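Local structure of bifunctional thiamine biosynthesis protein ThiDN (Methanocaldococcus jannaschii DSM 2661, 2PHP) at residues E9-N14 / D49-T54; G55-N60 / F65-D70; G104-L109 / P158-L163. The protein probably phosphorylates hydroxymethylpyrimidine and its phosphate, then condenses the diphosphate with a thiazole phosphate to give thiamine phosphate, the last step in the ThiN domain modelled here. One frame throughout, in Å; residues are numbered along the deposited sequence.

Contact 1. Residues E9-N14 / D49-T54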
loop_
_atom_site.group_PDB
_atom_site.type_symbol
_atom_site.label_atom_id
_atom_site.label_comp_id
_atom_site.label_asym_id
_atom_site.label_seq_id
_atom_site.Cartn_x
_atom_site.Cartn_y
_atom_site.Cartn_z
ATOM N N GLU B 9 8.913 -19.004 12.501
ATOM C CA GLU B 9 9.807 -18.227 11.648
ATOM C C GLU B 9 9.911 -18.897 10.280
ATOM O O GLU B 9 9.845 -18.239 9.239
ATOM C CB GLU B 9 11.200 -18.130 12.280
ATOM C CG GLU B 9 12.170 -17.254 11.502
ATOM C CD GLU B 9 13.576 -17.261 12.084
ATOM O OE1 GLU B 9 13.717 -17.382 13.322
ATOM O OE2 GLU B 9 14.539 -17.129 11.301
ATOM N N LYS B 10 10.086 -20.213 10.282
ATOM C CA LYS B 10 10.184 -20.930 9.021
ATOM C C LYS B 10 8.941 -20.714 8.161
ATOM O O LYS B 10 9.040 -20.460 6.962
ATOM C CB LYS B 10 10.412 -22.424 9.265
ATOM C CG LYS B 10 10.543 -23.246 7.991
ATOM C CD LYS B 10 11.854 -22.956 7.278
ATOM C CE LYS B 10 11.985 -23.779 6.005
ATOM N NZ LYS B 10 13.266 -23.506 5.296
ATOM N N VAL B 11 7.767 -20.813 8.780
ATOM C CA VAL B 11 6.505 -20.621 8.068
ATOM C C VAL B 11 6.395 -19.205 7.495
ATOM O O VAL B 11 6.032 -19.024 6.328
ATOM C CB VAL B 11 5.297 -20.885 8.995
ATOM C CG1 VAL B 11 4.001 -20.416 8.329
ATOM C CG2 VAL B 11 5.206 -22.377 9.320
ATOM N N ILE B 12 6.696 -18.202 8.314
ATOM C CA ILE B 12 6.637 -16.820 7.852
ATOM C C ILE B 12 7.598 -16.614 6.678
ATOM O O ILE B 12 7.257 -15.940 5.711
ATOM C CB ILE B 12 6.995 -15.826 8.979
ATOM C CG1 ILE B 12 5.905 -15.846 10.060
ATOM C CG2 ILE B 12 7.190 -14.422 8.398
ATOM C CD1 ILE B 12 4.518 -15.527 9.567
ATOM N N LYS B 13 8.793 -17.199 6.762
ATOM C CA LYS B 13 9.774 -17.065 5.685
ATOM C C LYS B 13 9.309 -17.743 4.387
ATOM O O LYS B 13 9.557 -17.229 3.291
ATOM C CB LYS B 13 11.136 -17.650 6.092
ATOM C CG LYS B 13 11.947 -16.803 7.052
ATOM C CD LYS B 13 13.386 -17.316 7.153
ATOM C CE LYS B 13 14.107 -16.667 8.332
ATOM N NZ LYS B 13 15.297 -17.435 8.773
ATOM N N ASN B 14 8.641 -18.889 4.509
ATOM C CA ASN B 14 8.157 -19.602 3.331
ATOM C C ASN B 14 7.064 -18.796 2.643
ATOM O O ASN B 14 7.083 -18.622 1.428
ATOM C CB ASN B 14 7.619 -20.983 3.710
ATOM C CG ASN B 14 8.714 -21.929 4.134
ATOM O OD1 ASN B 14 9.854 -21.815 3.676
ATOM N ND2 ASN B 14 8.376 -22.883 4.998
ATOM N N ASP B 49 -2.652 -21.760 14.236
ATOM C CA ASP B 49 -1.348 -22.286 13.870
ATOM C C ASP B 49 -1.139 -22.123 12.369
ATOM O O ASP B 49 -0.187 -22.655 11.813
ATOM C CB ASP B 49 -1.227 -23.771 14.238
ATOM C CG ASP B 49 -1.163 -24.007 15.742
ATOM O OD1 ASP B 49 -0.916 -23.046 16.500
ATOM O OD2 ASP B 49 -1.347 -25.172 16.164
ATOM N N VAL B 50 -2.034 -21.380 11.718
ATOM C CA VAL B 50 -1.943 -21.156 10.273
ATOM C C VAL B 50 -1.732 -19.681 9.948
ATOM O O VAL B 50 -2.466 -18.829 10.447
ATOM C CB VAL B 50 -3.233 -21.620 9.554
ATOM C CG1 VAL B 50 -3.069 -21.480 8.042
ATOM C CG2 VAL B 50 -3.553 -23.059 9.936
ATOM N N ALA B 51 -0.740 -19.377 9.111
ATOM C CA ALA B 51 -0.478 -17.983 8.727
ATOM C C ALA B 51 -0.888 -17.691 7.282
ATOM O O ALA B 51 -0.807 -18.565 6.410
ATOM C CB ALA B 51 0.992 -17.646 8.918
ATOM N N ALA B 52 -1.319 -16.454 7.042
ATOM C CA ALA B 52 -1.744 -16.022 5.708
ATOM C C ALA B 52 -1.942 -14.505 5.659
ATOM O O ALA B 52 -1.724 -13.823 6.657
ATOM C CB ALA B 52 -3.031 -16.725 5.332
ATOM N N LEU B 53 -2.363 -13.982 4.507
ATOM C CA LEU B 53 -2.583 -12.542 4.359
ATOM C C LEU B 53 -3.787 -12.082 5.154
ATOM O O LEU B 53 -4.791 -12.775 5.211
ATOM C CB LEU B 53 -2.789 -12.170 2.885
ATOM C CG LEU B 53 -1.577 -12.367 1.979
ATOM C CD1 LEU B 53 -1.941 -12.114 0.532
ATOM C CD2 LEU B 53 -0.472 -11.436 2.421
ATOM N N THR B 54 -3.676 -10.911 5.771
ATOM C CA THR B 54 -4.774 -10.345 6.546
ATOM C C THR B 54 -5.777 -9.778 5.536
ATOM O O THR B 54 -6.951 -9.600 5.838
ATOM C CB THR B 54 -4.263 -9.235 7.495
ATOM O OG1 THR B 54 -3.413 -8.337 6.768
ATOM C CG2 THR B 54 -3.477 -9.845 8.659
#

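Contact 2. Residues G55-N60 / F65-D70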
loop_
_atom_site.group_PDB
_atom_site.type_symbol
_atom_site.label_atom_id
_atom_site.label_comp_id
_atom_site.label_asym_id
_atom_site.label_seq_id
_atom_site.Cartn_x
_atom_site.Cartn_y
_atom_site.Cartn_z
ATOM N N GLY B 55 -5.291 -9.498 4.329
ATOM C CA GLY B 55 -6.152 -9.012 3.262
ATOM C C GLY B 55 -6.279 -10.162 2.275
ATOM O O GLY B 55 -6.575 -11.290 2.673
ATOM N N ARG B 56 -6.039 -9.890 0.998
ATOM C CA ARG B 56 -6.098 -10.911 -0.040
ATOM C C ARG B 56 -5.411 -10.407 -1.295
ATOM O O ARG B 56 -4.989 -9.257 -1.352
ATOM C CB ARG B 56 -7.550 -11.285 -0.362
ATOM C CG ARG B 56 -8.052 -12.477 0.465
ATOM C CD ARG B 56 -9.272 -13.143 -0.150
ATOM N NE ARG B 56 -9.550 -14.421 0.505
ATOM C CZ ARG B 56 -10.421 -15.326 0.065
ATOM N NH1 ARG B 56 -11.120 -15.104 -1.039
ATOM N NH2 ARG B 56 -10.569 -16.474 0.716
ATOM N N ILE B 57 -5.277 -11.276 -2.292
ATOM C CA ILE B 57 -4.674 -10.876 -3.551
ATOM C C ILE B 57 -5.846 -10.571 -4.466
ATOM O O ILE B 57 -6.705 -11.431 -4.679
ATOM C CB ILE B 57 -3.818 -12.008 -4.140
ATOM C CG1 ILE B 57 -2.690 -12.334 -3.160
ATOM C CG2 ILE B 57 -3.250 -11.581 -5.496
ATOM C CD1 ILE B 57 -1.940 -13.593 -3.468
ATOM N N ILE B 58 -5.912 -9.344 -4.972
ATOM C CA ILE B 58 -7.019 -8.948 -5.835
ATOM C C ILE B 58 -6.572 -8.333 -7.153
ATOM O O ILE B 58 -5.429 -7.888 -7.301
ATOM C CB ILE B 58 -7.964 -7.944 -5.116
ATOM C CG1 ILE B 58 -7.228 -6.631 -4.843
ATOM C CG2 ILE B 58 -8.464 -8.537 -3.795
ATOM C CD1 ILE B 58 -8.140 -5.532 -4.283
ATOM N N LYS B 59 -7.493 -8.297 -8.109
ATOM C CA LYS B 59 -7.185 -7.749 -9.422
ATOM C C LYS B 59 -7.024 -6.242 -9.412
ATOM O O LYS B 59 -7.706 -5.540 -8.667
ATOM C CB LYS B 59 -8.279 -8.112 -10.436
ATOM C CG LYS B 59 -8.262 -9.566 -10.878
ATOM C CD LYS B 59 -9.307 -9.852 -11.960
ATOM C CE LYS B 59 -9.213 -11.303 -12.454
ATOM N NZ LYS B 59 -10.196 -11.607 -13.533
ATOM N N ASN B 60 -6.083 -5.758 -10.213
ATOM C CA ASN B 60 -5.870 -4.328 -10.371
ATOM C C ASN B 60 -6.522 -4.119 -11.733
ATOM O O ASN B 60 -5.975 -4.543 -12.752
ATOM C CB ASN B 60 -4.380 -3.983 -10.457
ATOM C CG ASN B 60 -4.143 -2.504 -10.705
ATOM O OD1 ASN B 60 -4.974 -1.829 -11.310
ATOM N ND2 ASN B 60 -2.997 -1.999 -10.259
ATOM N N PHE B 65 -2.161 -6.970 -10.419
ATOM C CA PHE B 65 -2.908 -7.305 -9.218
ATOM C C PHE B 65 -2.304 -6.643 -7.977
ATOM O O PHE B 65 -1.194 -6.125 -8.025
ATOM C CB PHE B 65 -2.930 -8.824 -9.048
ATOM C CG PHE B 65 -1.560 -9.448 -8.966
ATOM C CD1 PHE B 65 -1.000 -9.775 -7.733
ATOM C CD2 PHE B 65 -0.829 -9.711 -10.121
ATOM C CE1 PHE B 65 0.268 -10.357 -7.651
ATOM C CE2 PHE B 65 0.445 -10.293 -10.049
ATOM C CZ PHE B 65 0.992 -10.618 -8.810
ATOM N N TYR B 66 -3.051 -6.662 -6.878
ATOM C CA TYR B 66 -2.598 -6.085 -5.616
ATOM C C TYR B 66 -2.499 -7.165 -4.542
ATOM O O TYR B 66 -3.411 -8.001 -4.398
ATOM C CB TYR B 66 -3.595 -5.042 -5.091
ATOM C CG TYR B 66 -3.817 -3.831 -5.963
ATOM C CD1 TYR B 66 -2.828 -2.861 -6.108
ATOM C CD2 TYR B 66 -5.043 -3.629 -6.601
ATOM C CE1 TYR B 66 -3.057 -1.715 -6.860
ATOM C CE2 TYR B 66 -5.280 -2.491 -7.352
ATOM C CZ TYR B 66 -4.280 -1.535 -7.475
ATOM O OH TYR B 66 -4.508 -0.384 -8.196
ATOM N N ILE B 67 -1.406 -7.150 -3.786
ATOM C CA ILE B 67 -1.254 -8.086 -2.679
ATOM C C ILE B 67 -1.539 -7.224 -1.448
ATOM O O ILE B 67 -0.759 -6.336 -1.100
ATOM C CB ILE B 67 0.149 -8.697 -2.642
ATOM C CG1 ILE B 67 0.379 -9.476 -3.944
ATOM C CG2 ILE B 67 0.272 -9.640 -1.449
ATOM C CD1 ILE B 67 1.670 -10.245 -4.009
ATOM N N VAL B 68 -2.672 -7.490 -0.805
ATOM C CA VAL B 68 -3.126 -6.689 0.329
ATOM C C VAL B 68 -3.010 -7.302 1.722
ATOM O O VAL B 68 -3.427 -8.437 1.945
ATOM C CB VAL B 68 -4.619 -6.283 0.113
ATOM C CG1 VAL B 68 -5.049 -5.221 1.142
ATOM C CG2 VAL B 68 -4.817 -5.777 -1.322
ATOM N N GLY B 69 -2.474 -6.524 2.661
ATOM C CA GLY B 69 -2.342 -6.995 4.027
ATOM C C GLY B 69 -0.975 -7.556 4.383
ATOM O O GLY B 69 -0.033 -7.500 3.584
ATOM N N ASP B 70 -0.873 -8.104 5.591
ATOM C CA ASP B 70 0.374 -8.671 6.090
ATOM C C ASP B 70 0.208 -10.146 6.379
ATOM O O ASP B 70 -0.911 -10.643 6.507
ATOM C CB ASP B 70 0.790 -7.977 7.392
ATOM C CG ASP B 70 0.785 -6.472 7.273
ATOM O OD1 ASP B 70 1.481 -5.944 6.379
ATOM O OD2 ASP B 70 0.080 -5.822 8.073
HETATM O O HOH W 1 -0.883 -3.392 -9.197
#

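Contact 3. Residues G104-L109 / P158-L163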
loop_
_atom_site.group_PDB
_atom_site.type_symbol
_atom_site.label_atom_id
_atom_site.label_comp_id
_atom_site.label_asym_id
_atom_site.label_seq_id
_atom_site.Cartn_x
_atom_site.Cartn_y
_atom_site.Cartn_z
ATOM N N GLY B 104 -11.998 -25.909 -18.654
ATOM C CA GLY B 104 -11.030 -26.295 -19.658
ATOM C C GLY B 104 -9.656 -26.471 -19.046
ATOM O O GLY B 104 -8.935 -27.416 -19.374
ATOM N N LEU B 105 -9.292 -25.554 -18.151
ATOM C CA LEU B 105 -7.994 -25.598 -17.491
ATOM C C LEU B 105 -7.855 -26.900 -16.705
ATOM O O LEU B 105 -6.808 -27.550 -16.745
ATOM C CB LEU B 105 -7.839 -24.388 -16.565
ATOM C CG LEU B 105 -6.534 -24.221 -15.773
ATOM C CD1 LEU B 105 -5.329 -24.222 -16.710
ATOM C CD2 LEU B 105 -6.597 -22.915 -14.999
ATOM N N ILE B 106 -8.917 -27.287 -16.004
ATOM C CA ILE B 106 -8.913 -28.523 -15.219
ATOM C C ILE B 106 -8.559 -29.733 -16.100
ATOM O O ILE B 106 -7.672 -30.519 -15.753
ATOM C CB ILE B 106 -10.291 -28.765 -14.559
ATOM C CG1 ILE B 106 -10.561 -27.704 -13.483
ATOM C CG2 ILE B 106 -10.347 -30.160 -13.962
ATOM C CD1 ILE B 106 -9.615 -27.763 -12.291
ATOM N N LYS B 107 -9.255 -29.876 -17.231
ATOM C CA LYS B 107 -8.992 -30.983 -18.158
ATOM C C LYS B 107 -7.526 -31.012 -18.552
ATOM O O LYS B 107 -6.905 -32.067 -18.582
ATOM C CB LYS B 107 -9.834 -30.850 -19.433
ATOM C CG LYS B 107 -11.321 -30.946 -19.212
ATOM C CD LYS B 107 -12.076 -30.795 -20.521
ATOM C CE LYS B 107 -13.580 -30.799 -20.284
ATOM N NZ LYS B 107 -14.337 -30.535 -21.541
ATOM N N LEU B 108 -6.977 -29.845 -18.862
ATOM C CA LEU B 108 -5.580 -29.754 -19.251
ATOM C C LEU B 108 -4.637 -30.051 -18.096
ATOM O O LEU B 108 -3.456 -30.302 -18.316
ATOM C CB LEU B 108 -5.266 -28.361 -19.793
ATOM C CG LEU B 108 -5.878 -27.967 -21.136
ATOM C CD1 LEU B 108 -5.373 -26.601 -21.533
ATOM C CD2 LEU B 108 -5.485 -28.984 -22.188
ATOM N N LEU B 109 -5.153 -30.018 -16.871
ATOM C CA LEU B 109 -4.325 -30.267 -15.697
ATOM C C LEU B 109 -4.353 -31.705 -15.211
ATOM O O LEU B 109 -3.344 -32.210 -14.718
ATOM C CB LEU B 109 -4.749 -29.359 -14.537
ATOM C CG LEU B 109 -4.498 -27.857 -14.632
ATOM C CD1 LEU B 109 -4.848 -27.220 -13.291
ATOM C CD2 LEU B 109 -3.041 -27.588 -14.980
ATOM N N PRO B 158 -17.159 -20.891 -8.387
ATOM C CA PRO B 158 -16.327 -22.100 -8.412
ATOM C C PRO B 158 -14.885 -21.783 -7.992
ATOM O O PRO B 158 -14.461 -20.626 -8.061
ATOM C CB PRO B 158 -16.441 -22.571 -9.867
ATOM C CG PRO B 158 -16.742 -21.311 -10.622
ATOM C CD PRO B 158 -17.732 -20.626 -9.715
HETATM N N MSE B 159 -14.135 -22.799 -7.569
HETATM C CA MSE B 159 -12.766 -22.568 -7.109
HETATM C C MSE B 159 -11.794 -23.721 -7.320
HETATM O O MSE B 159 -12.182 -24.883 -7.293
HETATM C CB MSE B 159 -12.775 -22.256 -5.608
HETATM C CG MSE B 159 -11.530 -21.535 -5.105
HETATM SE SE MSE B 159 -11.570 -19.689 -5.727
HETATM C CE MSE B 159 -13.273 -19.214 -4.931
ATOM N N ILE B 160 -10.523 -23.383 -7.524
ATOM C CA ILE B 160 -9.470 -24.385 -7.652
ATOM C C ILE B 160 -8.548 -24.130 -6.464
ATOM O O ILE B 160 -8.074 -23.013 -6.263
ATOM C CB ILE B 160 -8.631 -24.234 -8.936
ATOM C CG1 ILE B 160 -9.437 -24.677 -10.158
ATOM C CG2 ILE B 160 -7.358 -25.082 -8.815
ATOM C CD1 ILE B 160 -8.742 -24.398 -11.472
ATOM N N ARG B 161 -8.309 -25.156 -5.665
ATOM C CA ARG B 161 -7.437 -25.017 -4.511
ATOM C C ARG B 161 -6.179 -25.864 -4.727
ATOM O O ARG B 161 -6.263 -27.072 -4.945
ATOM C CB ARG B 161 -8.201 -25.435 -3.248
ATOM C CG ARG B 161 -9.528 -24.689 -3.101
ATOM C CD ARG B 161 -10.411 -25.242 -1.995
ATOM N NE ARG B 161 -11.683 -24.518 -1.921
ATOM C CZ ARG B 161 -12.718 -24.719 -2.735
ATOM N NH1 ARG B 161 -12.657 -25.640 -3.696
ATOM N NH2 ARG B 161 -13.807 -23.974 -2.609
ATOM N N VAL B 162 -5.020 -25.210 -4.699
ATOM C CA VAL B 162 -3.732 -25.867 -4.888
ATOM C C VAL B 162 -3.090 -26.123 -3.516
ATOM O O VAL B 162 -2.930 -25.201 -2.717
ATOM C CB VAL B 162 -2.794 -24.986 -5.767
ATOM C CG1 VAL B 162 -1.439 -25.649 -5.934
ATOM C CG2 VAL B 162 -3.440 -24.747 -7.141
ATOM N N LEU B 163 -2.739 -27.379 -3.246
ATOM C CA LEU B 163 -2.140 -27.759 -1.966
ATOM C C LEU B 163 -0.692 -28.213 -2.142
ATOM O O LEU B 163 -0.267 -28.541 -3.250
ATOM C CB LEU B 163 -2.950 -28.891 -1.310
ATOM C CG LEU B 163 -4.439 -28.662 -1.007
ATOM C CD1 LEU B 163 -5.243 -28.697 -2.294
ATOM C CD2 LEU B 163 -4.955 -29.744 -0.068
#

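Contact 1. Residues E9-N14 / D49-T54
Ala-51 sits on strand 50-53 with its methyl turned toward helix 8-22, and two branched residues of that helix, Val-11 and Ile-12, converge on it. The touch is small and wholly apolar. One methyl of Val-11, CG1, stops 4.1 Å from CB of Ala-51. That branch is placed by a first torsion of 169°, which sets CG1 opposite the backbone N and sends it to the strand, while CG2 lies opposite the carbonyl carbon, beside the backbone N. Ile-12 reaches the same methyl by a longer route: its CB does not aim at the strand, yet the bend through CG1 carries CD1 to within 4.2 Å of Ala-51 CB. A single carbon is therefore met by two methyls from successive helix residues. Alanine suits the strand position because its short side chain lets the helix come close, with the CA atoms of Ile-12 and Ala-51 7.3 Å apart; beta-branched valine and isoleucine offer compact, rather stiff hydrocarbon in return.

This is helix-on-sheet packing on one face of the large mixed sheet, at the strand next to its outermost one, 71-73. Phe-73 of that outer strand touches all three residues and widens the apolar patch, whereas Val-50 points to the other face and meets helix 77-87. The charged residues of the helix lie away from the strand: Lys-13 NZ, one turn after Glu-9, makes a 2.7 Å salt bridge to Glu-9 OE2, approaching the anti lone pair. Beyond, Tyr-17 of the second subunit packs on Glu-9 and Ile-12.

No hydrogen bond or charge pair joins the two segments, so the attraction between them comes from dispersion and the exclusion of water, and it depends on shape rather than on any directed bond.

Contact 2. Residues G55-N60 / F65-D70
Tyr-66 and Asn-60 meet near the turn of a beta hairpin, strands 57-59 and 65-67 running antiparallel. The Asn-60 amide stacks on the phenol ring, the planes 16° apart, and its CB makes a CH-pi contact 4.0 Å from the ring centroid. With CG opposite the backbone N (chi1 177°), the amide is carried over the ring; OD1 bonds to Leu-62 N in the turn, and ND2 to a water that also donates to Phe-65 O.

Next along the strands, Ile-58 and Tyr-66 form a hydrogen-bonded pair: Tyr-66 N gives Ile-58 O a 2.7 Å bond, and Ile-58 N returns one of 2.9 Å to Tyr-66 O. Beta-branched Ile-57 suits the extended chain, its CG2 lying 3.7 Å from CD1 of Phe-65. Glycine fits at Gly-69, whose backbone angles would jam a CB against the preceding carbonyl.

The phenol OH continues outward to Thr-54 OG1 of the third subunit, so a leucine in place of Tyr-66 would probably cost that hydroxyl its bond to the phenol and leave the Asn-60 amide without a flat ring to stack on. Past the ends of the regular strands, Val-68 N bonds to Arg-56 O, 3.0 Å away and 35° out of the carbonyl plane.

Contact 3. Residues G104-L109 / P158-L163
Ile-160 reaches from strand 159-164 to the helix at residues 104-109, meeting Ile-106 and, more lightly, Leu-105. Its CB already points at the helix, though at 5.0 Å from Ile-106 CD1 it is not yet in contact. At CB the chain forks. The CG2 methyl makes no close approach to the helix, while CG1, opposite the carbonyl carbon (chi1 -73°), takes the branch that does. CG1 comes within 3.8 Å of Ile-106 CD1, and the extended second torsion, 173°, then pushes CD1 further out. There it meets Ile-106 CD1 at 3.6 Å, the two isoleucines reaching toward each other tip to tip. The same CD1 lies 4.4 Å from CD2 of Leu-105, a looser touch that adds a second helix residue to the one methyl.

Helix 103-109 thus packs on the seven-stranded mixed sheet of this ThiN domain, against an inner strand flanked by strands 95-100 and 147-150. Ile-160 also touches Ile-99 and Ile-147 on those neighbours, which is why a residue that is hydrocarbon throughout belongs here. Isoleucine suits the helix side as well: Ile-106 CB does not aim at the strand, but its bent CG1 arm swings CD1 there, and the side chain also rests on Tyr-149 and Tyr-101. Leu-105 leans on Tyr-181 of helix 167-185, and its backbone N is bonded to Asp-102 OD1.

The residues on either side of Ile-160 turn to the other face of the sheet. There the Arg-161 guanidinium has CB of Met-159, a selenomethionine in this crystal, over one face, 3.5 Å above its plane, and NH1 makes a salt bridge with Asp-150.

Along the chain the three contacts come in series, each closing before the next opens. Contacts 1 and 2 are neighbours, their centres about 16 Å apart: strand 50-53 leads into the hairpin, and Thr-54 OG1, 2.8 Å from Asp-70 N in a probable hydrogen bond, ties its two ends together. Contact 3 lies across the chain's centre from contact 1, about 24 Å away between centres, yet both pack a helix on the same seven-stranded sheet. Contact 2 belongs to a separate two-stranded sheet, its centre about 21 Å from that of contact 3, although nearest atoms are about 6 Å apart. Contacts 1 and 2 also lie at subunit interfaces, the helix against the second subunit and the hairpin chiefly against the third.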